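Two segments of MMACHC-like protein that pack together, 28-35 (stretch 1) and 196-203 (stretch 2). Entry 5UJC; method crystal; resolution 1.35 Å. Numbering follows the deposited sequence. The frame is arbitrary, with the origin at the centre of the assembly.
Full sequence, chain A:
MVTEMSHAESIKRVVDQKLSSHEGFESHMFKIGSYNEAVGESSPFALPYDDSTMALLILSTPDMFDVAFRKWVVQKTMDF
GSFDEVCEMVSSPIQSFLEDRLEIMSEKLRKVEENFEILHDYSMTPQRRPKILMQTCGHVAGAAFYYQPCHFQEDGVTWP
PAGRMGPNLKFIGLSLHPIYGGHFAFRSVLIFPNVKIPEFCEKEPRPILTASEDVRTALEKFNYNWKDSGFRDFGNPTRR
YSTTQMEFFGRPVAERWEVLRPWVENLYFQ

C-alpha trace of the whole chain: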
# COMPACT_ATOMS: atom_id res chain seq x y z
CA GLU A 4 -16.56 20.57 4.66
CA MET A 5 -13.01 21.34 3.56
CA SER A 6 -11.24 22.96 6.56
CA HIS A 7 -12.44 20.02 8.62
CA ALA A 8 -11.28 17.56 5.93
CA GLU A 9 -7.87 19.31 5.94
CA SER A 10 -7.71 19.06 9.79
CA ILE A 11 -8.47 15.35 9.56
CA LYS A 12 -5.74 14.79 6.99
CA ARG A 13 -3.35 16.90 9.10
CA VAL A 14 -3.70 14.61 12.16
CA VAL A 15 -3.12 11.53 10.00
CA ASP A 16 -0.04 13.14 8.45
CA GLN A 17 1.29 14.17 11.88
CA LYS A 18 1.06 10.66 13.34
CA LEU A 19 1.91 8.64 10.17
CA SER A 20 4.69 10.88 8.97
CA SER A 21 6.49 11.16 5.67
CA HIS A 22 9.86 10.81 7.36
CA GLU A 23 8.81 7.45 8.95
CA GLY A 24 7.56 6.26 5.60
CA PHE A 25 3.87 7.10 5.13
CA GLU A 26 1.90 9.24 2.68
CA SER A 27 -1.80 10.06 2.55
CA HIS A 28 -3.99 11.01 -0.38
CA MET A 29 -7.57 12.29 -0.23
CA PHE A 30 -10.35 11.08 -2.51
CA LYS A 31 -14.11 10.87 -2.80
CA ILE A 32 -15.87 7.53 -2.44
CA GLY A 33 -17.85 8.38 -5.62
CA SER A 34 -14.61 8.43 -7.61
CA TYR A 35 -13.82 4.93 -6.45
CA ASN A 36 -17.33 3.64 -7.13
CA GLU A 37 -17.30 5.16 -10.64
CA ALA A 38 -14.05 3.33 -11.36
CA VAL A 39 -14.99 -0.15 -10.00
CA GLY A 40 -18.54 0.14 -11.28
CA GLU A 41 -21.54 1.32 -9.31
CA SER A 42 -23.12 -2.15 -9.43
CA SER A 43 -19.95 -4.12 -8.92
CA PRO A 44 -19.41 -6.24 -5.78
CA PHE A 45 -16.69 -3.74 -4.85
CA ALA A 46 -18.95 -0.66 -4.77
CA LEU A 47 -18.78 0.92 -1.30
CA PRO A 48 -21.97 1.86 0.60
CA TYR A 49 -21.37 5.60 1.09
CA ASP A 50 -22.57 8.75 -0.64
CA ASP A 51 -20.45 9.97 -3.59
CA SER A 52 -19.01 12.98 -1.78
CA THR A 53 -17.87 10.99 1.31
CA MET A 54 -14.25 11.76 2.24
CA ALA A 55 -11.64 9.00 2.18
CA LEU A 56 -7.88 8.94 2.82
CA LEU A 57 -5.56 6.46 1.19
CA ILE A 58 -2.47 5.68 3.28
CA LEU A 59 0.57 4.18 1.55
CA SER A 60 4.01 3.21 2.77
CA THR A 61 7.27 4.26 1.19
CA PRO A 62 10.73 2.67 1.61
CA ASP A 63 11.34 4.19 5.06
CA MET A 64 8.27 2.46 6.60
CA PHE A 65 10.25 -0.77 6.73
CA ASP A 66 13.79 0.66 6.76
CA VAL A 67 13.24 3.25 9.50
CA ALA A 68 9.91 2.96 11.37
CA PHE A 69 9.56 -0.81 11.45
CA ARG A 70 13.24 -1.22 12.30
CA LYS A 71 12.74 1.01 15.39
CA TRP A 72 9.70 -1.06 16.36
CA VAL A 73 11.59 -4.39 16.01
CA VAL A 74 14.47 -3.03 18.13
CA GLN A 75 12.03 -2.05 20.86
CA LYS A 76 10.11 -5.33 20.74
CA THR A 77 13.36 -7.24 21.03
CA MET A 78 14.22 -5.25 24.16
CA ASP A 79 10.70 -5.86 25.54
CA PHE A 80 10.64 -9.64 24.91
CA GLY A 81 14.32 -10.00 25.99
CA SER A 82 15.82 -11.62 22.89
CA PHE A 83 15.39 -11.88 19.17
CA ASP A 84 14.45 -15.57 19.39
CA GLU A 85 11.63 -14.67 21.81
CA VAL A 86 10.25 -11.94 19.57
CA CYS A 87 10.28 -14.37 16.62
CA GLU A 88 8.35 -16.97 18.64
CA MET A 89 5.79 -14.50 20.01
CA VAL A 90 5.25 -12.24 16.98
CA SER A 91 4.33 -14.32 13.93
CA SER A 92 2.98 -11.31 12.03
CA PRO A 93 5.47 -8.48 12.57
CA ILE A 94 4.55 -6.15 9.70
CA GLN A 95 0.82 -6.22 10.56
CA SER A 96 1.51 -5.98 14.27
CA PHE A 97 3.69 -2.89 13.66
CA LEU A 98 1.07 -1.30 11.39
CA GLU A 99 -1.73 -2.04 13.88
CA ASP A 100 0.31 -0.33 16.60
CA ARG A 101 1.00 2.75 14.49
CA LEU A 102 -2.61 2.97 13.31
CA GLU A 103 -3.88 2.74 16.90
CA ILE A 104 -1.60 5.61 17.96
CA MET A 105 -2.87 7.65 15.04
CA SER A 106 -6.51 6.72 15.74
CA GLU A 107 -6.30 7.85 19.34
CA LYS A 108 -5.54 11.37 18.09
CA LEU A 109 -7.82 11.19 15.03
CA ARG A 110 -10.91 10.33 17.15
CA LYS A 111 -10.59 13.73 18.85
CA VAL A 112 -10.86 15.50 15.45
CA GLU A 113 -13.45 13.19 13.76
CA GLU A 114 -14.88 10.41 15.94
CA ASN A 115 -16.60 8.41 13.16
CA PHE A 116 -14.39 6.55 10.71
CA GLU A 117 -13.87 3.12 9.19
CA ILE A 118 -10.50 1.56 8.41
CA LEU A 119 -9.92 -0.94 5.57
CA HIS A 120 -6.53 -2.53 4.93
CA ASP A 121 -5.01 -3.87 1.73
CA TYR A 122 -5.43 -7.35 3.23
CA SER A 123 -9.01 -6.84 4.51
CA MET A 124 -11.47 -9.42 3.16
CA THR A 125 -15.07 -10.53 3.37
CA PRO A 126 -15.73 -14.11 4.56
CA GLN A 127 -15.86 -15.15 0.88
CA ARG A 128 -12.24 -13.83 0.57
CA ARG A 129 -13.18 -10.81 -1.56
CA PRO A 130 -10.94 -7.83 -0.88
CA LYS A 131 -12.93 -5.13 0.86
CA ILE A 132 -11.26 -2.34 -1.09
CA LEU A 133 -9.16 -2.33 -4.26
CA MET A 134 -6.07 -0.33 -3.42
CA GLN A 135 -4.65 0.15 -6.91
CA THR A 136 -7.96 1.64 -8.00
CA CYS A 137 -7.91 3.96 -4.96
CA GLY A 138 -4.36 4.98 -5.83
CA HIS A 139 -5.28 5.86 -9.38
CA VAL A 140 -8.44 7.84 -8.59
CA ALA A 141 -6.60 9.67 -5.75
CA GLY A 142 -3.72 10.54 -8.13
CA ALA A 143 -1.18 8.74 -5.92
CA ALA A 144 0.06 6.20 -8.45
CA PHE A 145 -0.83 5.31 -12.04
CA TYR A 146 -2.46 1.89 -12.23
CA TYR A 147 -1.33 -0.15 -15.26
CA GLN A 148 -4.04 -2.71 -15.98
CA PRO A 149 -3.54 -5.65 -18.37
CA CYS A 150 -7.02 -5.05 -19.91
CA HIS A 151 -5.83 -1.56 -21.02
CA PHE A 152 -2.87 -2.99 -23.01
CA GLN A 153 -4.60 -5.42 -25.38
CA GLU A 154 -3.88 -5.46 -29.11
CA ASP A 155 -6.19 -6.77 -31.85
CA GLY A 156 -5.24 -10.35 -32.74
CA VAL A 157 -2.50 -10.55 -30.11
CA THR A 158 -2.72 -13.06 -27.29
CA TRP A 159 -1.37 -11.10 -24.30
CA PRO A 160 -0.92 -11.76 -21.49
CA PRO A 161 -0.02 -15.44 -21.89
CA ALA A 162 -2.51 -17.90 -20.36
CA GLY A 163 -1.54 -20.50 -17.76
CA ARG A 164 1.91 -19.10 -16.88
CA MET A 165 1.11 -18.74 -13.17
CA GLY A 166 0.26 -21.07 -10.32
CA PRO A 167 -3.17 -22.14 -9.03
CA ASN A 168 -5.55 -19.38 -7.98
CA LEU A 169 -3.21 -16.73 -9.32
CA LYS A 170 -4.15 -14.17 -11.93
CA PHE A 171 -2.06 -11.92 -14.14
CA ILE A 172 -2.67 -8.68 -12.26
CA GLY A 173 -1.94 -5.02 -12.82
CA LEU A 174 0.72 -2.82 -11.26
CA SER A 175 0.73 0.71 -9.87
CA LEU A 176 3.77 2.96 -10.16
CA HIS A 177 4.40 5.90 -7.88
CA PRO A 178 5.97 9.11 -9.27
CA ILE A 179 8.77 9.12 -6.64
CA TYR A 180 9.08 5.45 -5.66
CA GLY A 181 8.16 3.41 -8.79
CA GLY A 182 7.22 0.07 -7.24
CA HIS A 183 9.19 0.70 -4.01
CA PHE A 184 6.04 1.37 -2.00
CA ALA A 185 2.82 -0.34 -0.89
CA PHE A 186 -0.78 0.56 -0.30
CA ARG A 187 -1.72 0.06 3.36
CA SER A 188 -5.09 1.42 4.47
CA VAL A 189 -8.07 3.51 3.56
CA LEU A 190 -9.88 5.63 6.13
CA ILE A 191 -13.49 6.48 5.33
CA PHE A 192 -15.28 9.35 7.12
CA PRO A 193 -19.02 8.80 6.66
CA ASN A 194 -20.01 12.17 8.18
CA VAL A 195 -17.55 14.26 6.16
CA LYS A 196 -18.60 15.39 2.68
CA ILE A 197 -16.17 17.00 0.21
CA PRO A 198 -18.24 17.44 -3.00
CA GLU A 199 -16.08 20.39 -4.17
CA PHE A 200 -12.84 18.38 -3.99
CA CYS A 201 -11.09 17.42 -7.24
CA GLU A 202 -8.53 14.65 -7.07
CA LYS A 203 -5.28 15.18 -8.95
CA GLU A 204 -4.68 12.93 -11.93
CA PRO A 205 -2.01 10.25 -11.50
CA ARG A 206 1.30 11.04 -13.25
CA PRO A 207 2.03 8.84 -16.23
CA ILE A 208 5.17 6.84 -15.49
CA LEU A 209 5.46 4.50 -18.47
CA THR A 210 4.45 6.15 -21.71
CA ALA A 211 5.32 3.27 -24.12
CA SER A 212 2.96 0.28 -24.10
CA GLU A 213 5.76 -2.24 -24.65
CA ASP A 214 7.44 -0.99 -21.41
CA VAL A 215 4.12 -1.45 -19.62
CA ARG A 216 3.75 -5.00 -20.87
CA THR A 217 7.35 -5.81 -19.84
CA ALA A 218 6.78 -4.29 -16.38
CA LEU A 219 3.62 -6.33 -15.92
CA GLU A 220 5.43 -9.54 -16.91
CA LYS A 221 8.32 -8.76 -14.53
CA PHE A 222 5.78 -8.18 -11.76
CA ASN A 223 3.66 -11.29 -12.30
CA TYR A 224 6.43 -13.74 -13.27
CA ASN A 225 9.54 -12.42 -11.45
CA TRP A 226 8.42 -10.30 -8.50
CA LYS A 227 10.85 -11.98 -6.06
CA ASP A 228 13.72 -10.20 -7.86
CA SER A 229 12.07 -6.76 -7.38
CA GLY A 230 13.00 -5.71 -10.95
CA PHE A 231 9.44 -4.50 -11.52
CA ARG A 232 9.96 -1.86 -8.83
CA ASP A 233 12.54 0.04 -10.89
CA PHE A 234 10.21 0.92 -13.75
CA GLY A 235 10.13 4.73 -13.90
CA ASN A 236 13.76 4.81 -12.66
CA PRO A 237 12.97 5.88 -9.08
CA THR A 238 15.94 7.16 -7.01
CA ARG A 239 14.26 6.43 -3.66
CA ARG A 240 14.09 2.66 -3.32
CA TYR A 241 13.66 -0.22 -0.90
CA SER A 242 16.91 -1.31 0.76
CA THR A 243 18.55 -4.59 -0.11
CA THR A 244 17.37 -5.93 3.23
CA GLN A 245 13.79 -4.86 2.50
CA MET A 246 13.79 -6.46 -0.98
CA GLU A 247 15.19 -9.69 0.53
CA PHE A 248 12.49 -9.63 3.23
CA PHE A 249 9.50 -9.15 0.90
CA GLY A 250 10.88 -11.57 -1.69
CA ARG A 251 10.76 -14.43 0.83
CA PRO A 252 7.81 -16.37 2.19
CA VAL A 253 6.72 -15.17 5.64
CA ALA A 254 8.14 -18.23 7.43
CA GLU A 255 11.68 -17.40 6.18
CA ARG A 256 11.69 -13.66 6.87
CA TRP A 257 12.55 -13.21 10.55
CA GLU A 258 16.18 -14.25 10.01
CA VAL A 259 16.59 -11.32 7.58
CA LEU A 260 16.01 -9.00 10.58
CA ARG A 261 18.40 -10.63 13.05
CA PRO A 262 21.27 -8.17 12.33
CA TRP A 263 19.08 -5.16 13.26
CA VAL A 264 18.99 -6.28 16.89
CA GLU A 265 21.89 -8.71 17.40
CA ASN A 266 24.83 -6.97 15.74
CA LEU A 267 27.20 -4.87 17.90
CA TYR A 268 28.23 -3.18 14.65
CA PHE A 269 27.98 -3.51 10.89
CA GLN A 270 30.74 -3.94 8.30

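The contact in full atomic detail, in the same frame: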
# COMPACT_ATOMS: atom_id res chain seq x y z
N HIS A 28 -3.39 10.39 0.79
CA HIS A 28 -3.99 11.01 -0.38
C HIS A 28 -5.52 11.00 -0.24
O HIS A 28 -6.11 9.95 0.02
CB HIS A 28 -3.60 10.23 -1.64
CG HIS A 28 -2.13 10.15 -1.85
ND1 HIS A 28 -1.46 10.96 -2.71
CD2 HIS A 28 -1.20 9.34 -1.30
CE1 HIS A 28 -0.17 10.66 -2.70
NE2 HIS A 28 0.01 9.70 -1.82
N MET A 29 -6.14 12.16 -0.40
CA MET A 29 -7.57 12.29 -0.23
C MET A 29 -8.31 11.93 -1.51
O MET A 29 -7.85 12.25 -2.62
CB MET A 29 -7.91 13.71 0.21
CG MET A 29 -9.34 13.88 0.70
SD MET A 29 -9.69 15.39 1.57
CE MET A 29 -9.60 16.56 0.28
N PHE A 30 -9.48 11.30 -1.37
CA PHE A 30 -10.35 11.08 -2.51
C PHE A 30 -11.79 10.94 -2.09
O PHE A 30 -12.08 10.86 -0.90
CB PHE A 30 -9.90 9.86 -3.32
CG PHE A 30 -10.04 8.53 -2.59
CD1 PHE A 30 -9.09 8.13 -1.65
CD2 PHE A 30 -11.07 7.66 -2.91
CE1 PHE A 30 -9.22 6.91 -1.00
CE2 PHE A 30 -11.17 6.43 -2.29
CZ PHE A 30 -10.24 6.04 -1.35
N LYS A 31 -12.70 11.00 -3.06
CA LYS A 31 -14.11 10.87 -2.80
C LYS A 31 -14.53 9.43 -3.06
O LYS A 31 -14.14 8.84 -4.05
CB LYS A 31 -14.92 11.81 -3.71
CG LYS A 31 -14.61 13.28 -3.50
CD LYS A 31 -15.41 14.16 -4.45
CE LYS A 31 -14.96 14.01 -5.90
NZ LYS A 31 -15.28 15.23 -6.69
N ILE A 32 -15.41 8.89 -2.23
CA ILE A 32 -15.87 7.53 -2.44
C ILE A 32 -16.52 7.39 -3.83
O ILE A 32 -16.35 6.37 -4.49
CB ILE A 32 -16.87 7.08 -1.33
CG1 ILE A 32 -16.15 6.92 0.01
CG2 ILE A 32 -17.58 5.79 -1.73
CD1 ILE A 32 -15.08 5.85 0.04
N GLY A 33 -17.23 8.43 -4.29
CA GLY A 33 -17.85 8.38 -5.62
C GLY A 33 -16.85 8.12 -6.75
O GLY A 33 -17.18 7.46 -7.76
N SER A 34 -15.64 8.65 -6.61
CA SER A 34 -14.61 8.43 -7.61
C SER A 34 -14.20 6.97 -7.67
O SER A 34 -14.00 6.42 -8.74
CB SER A 34 -13.40 9.29 -7.33
OG SER A 34 -13.74 10.67 -7.37
N TYR A 35 -14.10 6.35 -6.51
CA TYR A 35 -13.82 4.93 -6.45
C TYR A 35 -14.97 4.10 -7.05
O TYR A 35 -14.74 3.19 -7.86
CB TYR A 35 -13.57 4.51 -4.99
CG TYR A 35 -13.33 3.02 -4.81
CD1 TYR A 35 -12.06 2.48 -4.94
CD2 TYR A 35 -14.39 2.16 -4.51
CE1 TYR A 35 -11.85 1.14 -4.78
CE2 TYR A 35 -14.18 0.82 -4.31
CZ TYR A 35 -12.91 0.30 -4.46
OH TYR A 35 -12.66 -1.05 -4.27
N LYS A 196 -18.31 15.29 4.10
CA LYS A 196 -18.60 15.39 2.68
C LYS A 196 -17.73 16.49 2.03
O LYS A 196 -17.61 17.61 2.56
CB LYS A 196 -20.09 15.69 2.45
CG LYS A 196 -21.04 14.77 3.20
CD LYS A 196 -20.87 13.32 2.81
CE LYS A 196 -21.81 12.41 3.59
NZ LYS A 196 -23.24 12.74 3.35
N ILE A 197 -17.12 16.15 0.90
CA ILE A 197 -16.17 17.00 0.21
C ILE A 197 -16.53 17.09 -1.29
O ILE A 197 -15.70 16.86 -2.16
CB ILE A 197 -14.69 16.52 0.43
CG1 ILE A 197 -14.55 15.03 0.09
CG2 ILE A 197 -14.25 16.77 1.89
CD1 ILE A 197 -13.09 14.59 -0.12
N PRO A 198 -17.79 17.45 -1.59
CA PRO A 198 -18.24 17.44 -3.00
C PRO A 198 -17.43 18.37 -3.93
O PRO A 198 -17.33 18.10 -5.13
CB PRO A 198 -19.67 17.93 -2.90
CG PRO A 198 -19.69 18.77 -1.66
CD PRO A 198 -18.82 18.01 -0.70
N GLU A 199 -16.83 19.42 -3.38
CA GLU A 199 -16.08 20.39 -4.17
C GLU A 199 -14.65 19.93 -4.47
O GLU A 199 -13.95 20.57 -5.24
CB GLU A 199 -16.06 21.76 -3.46
CG GLU A 199 -15.30 21.80 -2.11
CD GLU A 199 -16.20 21.55 -0.89
OE1 GLU A 199 -16.46 22.52 -0.11
OE2 GLU A 199 -16.62 20.39 -0.69
N PHE A 200 -14.21 18.82 -3.85
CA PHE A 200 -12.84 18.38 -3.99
C PHE A 200 -12.62 17.70 -5.34
O PHE A 200 -13.42 16.87 -5.79
CB PHE A 200 -12.48 17.42 -2.87
CG PHE A 200 -11.04 16.96 -2.90
CD1 PHE A 200 -10.01 17.86 -2.69
CD2 PHE A 200 -10.72 15.63 -3.19
CE1 PHE A 200 -8.69 17.45 -2.72
CE2 PHE A 200 -9.40 15.21 -3.19
CZ PHE A 200 -8.38 16.12 -2.96
N CYS A 201 -11.50 18.04 -5.97
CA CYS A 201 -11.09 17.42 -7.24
C CYS A 201 -9.77 16.75 -7.07
O CYS A 201 -8.76 17.41 -6.82
CB CYS A 201 -10.98 18.49 -8.34
SG CYS A 201 -12.53 19.30 -8.77
N GLU A 202 -9.76 15.42 -7.18
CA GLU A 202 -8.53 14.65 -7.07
C GLU A 202 -7.55 15.03 -8.18
O GLU A 202 -7.95 15.22 -9.31
CB GLU A 202 -8.83 13.15 -7.18
CG GLU A 202 -9.71 12.60 -6.06
CD GLU A 202 -11.18 12.52 -6.41
OE1 GLU A 202 -11.61 13.11 -7.44
OE2 GLU A 202 -11.91 11.89 -5.65
N LYS A 203 -6.26 15.04 -7.88
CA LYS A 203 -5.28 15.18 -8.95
C LYS A 203 -5.23 13.90 -9.79
O LYS A 203 -5.61 12.82 -9.32
CB LYS A 203 -3.90 15.57 -8.42
CG LYS A 203 -3.11 14.46 -7.79
CD LYS A 203 -1.69 14.94 -7.44
CE LYS A 203 -1.69 15.98 -6.32
NZ LYS A 203 -2.42 15.51 -5.11
O HOH W 1 -2.37 12.37 -4.89
O HOH W 2 -18.13 16.02 -6.50

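The most unusual feature of this contact is that one carboxylate oxygen, OE2 of E202, serves the start of a helix that belongs to the other stretch. It accepts a hydrogen bond from the backbone K31 N at 2.9 Å, with an N-H...O angle of 164°, and another from S34 OG at 2.8 Å. K31 is the N-cap residue, so E202 ties the last strand residue to the first turn of the helix, where S34 N also bonds to K31 O at 3.0 Å.

The backbones do not pair as a sheet: no hydrogen bond between them crosses the contact. Stretch 1 passes from strand (28-31) to helix (32-35), whereas stretch 2 is irregular and bends through a type I turn from I197 to F200, closed by F200 N to I197 O at 3.0 Å. The nearest CA atoms, F30 CA and E202 CA, are 6.1 Å apart. Each direct hydrogen bond across the contact uses at least one side-chain atom.

K31 reaches into the turn region. Its CA-to-CB bond points sideways, yet its end comes nearer, and NZ donates to F200 O at 2.6 Å, a short bond between an ammonium group and a carbonyl. A water accepts from K31 NZ at 3.0 Å and donates to P198 O at 2.6 Å, bridging a pair whose direct NZ to O separation is 3.9 Å. The aliphatic part of K31 packs on I197, with CG 3.9 Å from CD1.

Apolar packing centres on M29, whose CA-to-CB bond points toward stretch 2. Its CE lies 3.2 Å from the centroid of the F200 ring and 13° off the ring normal, a CH-pi contact over one face. M29 SD also meets I197 CD1 at 3.9 Å. Together the two stretches bury 457 Å², summed over both sides.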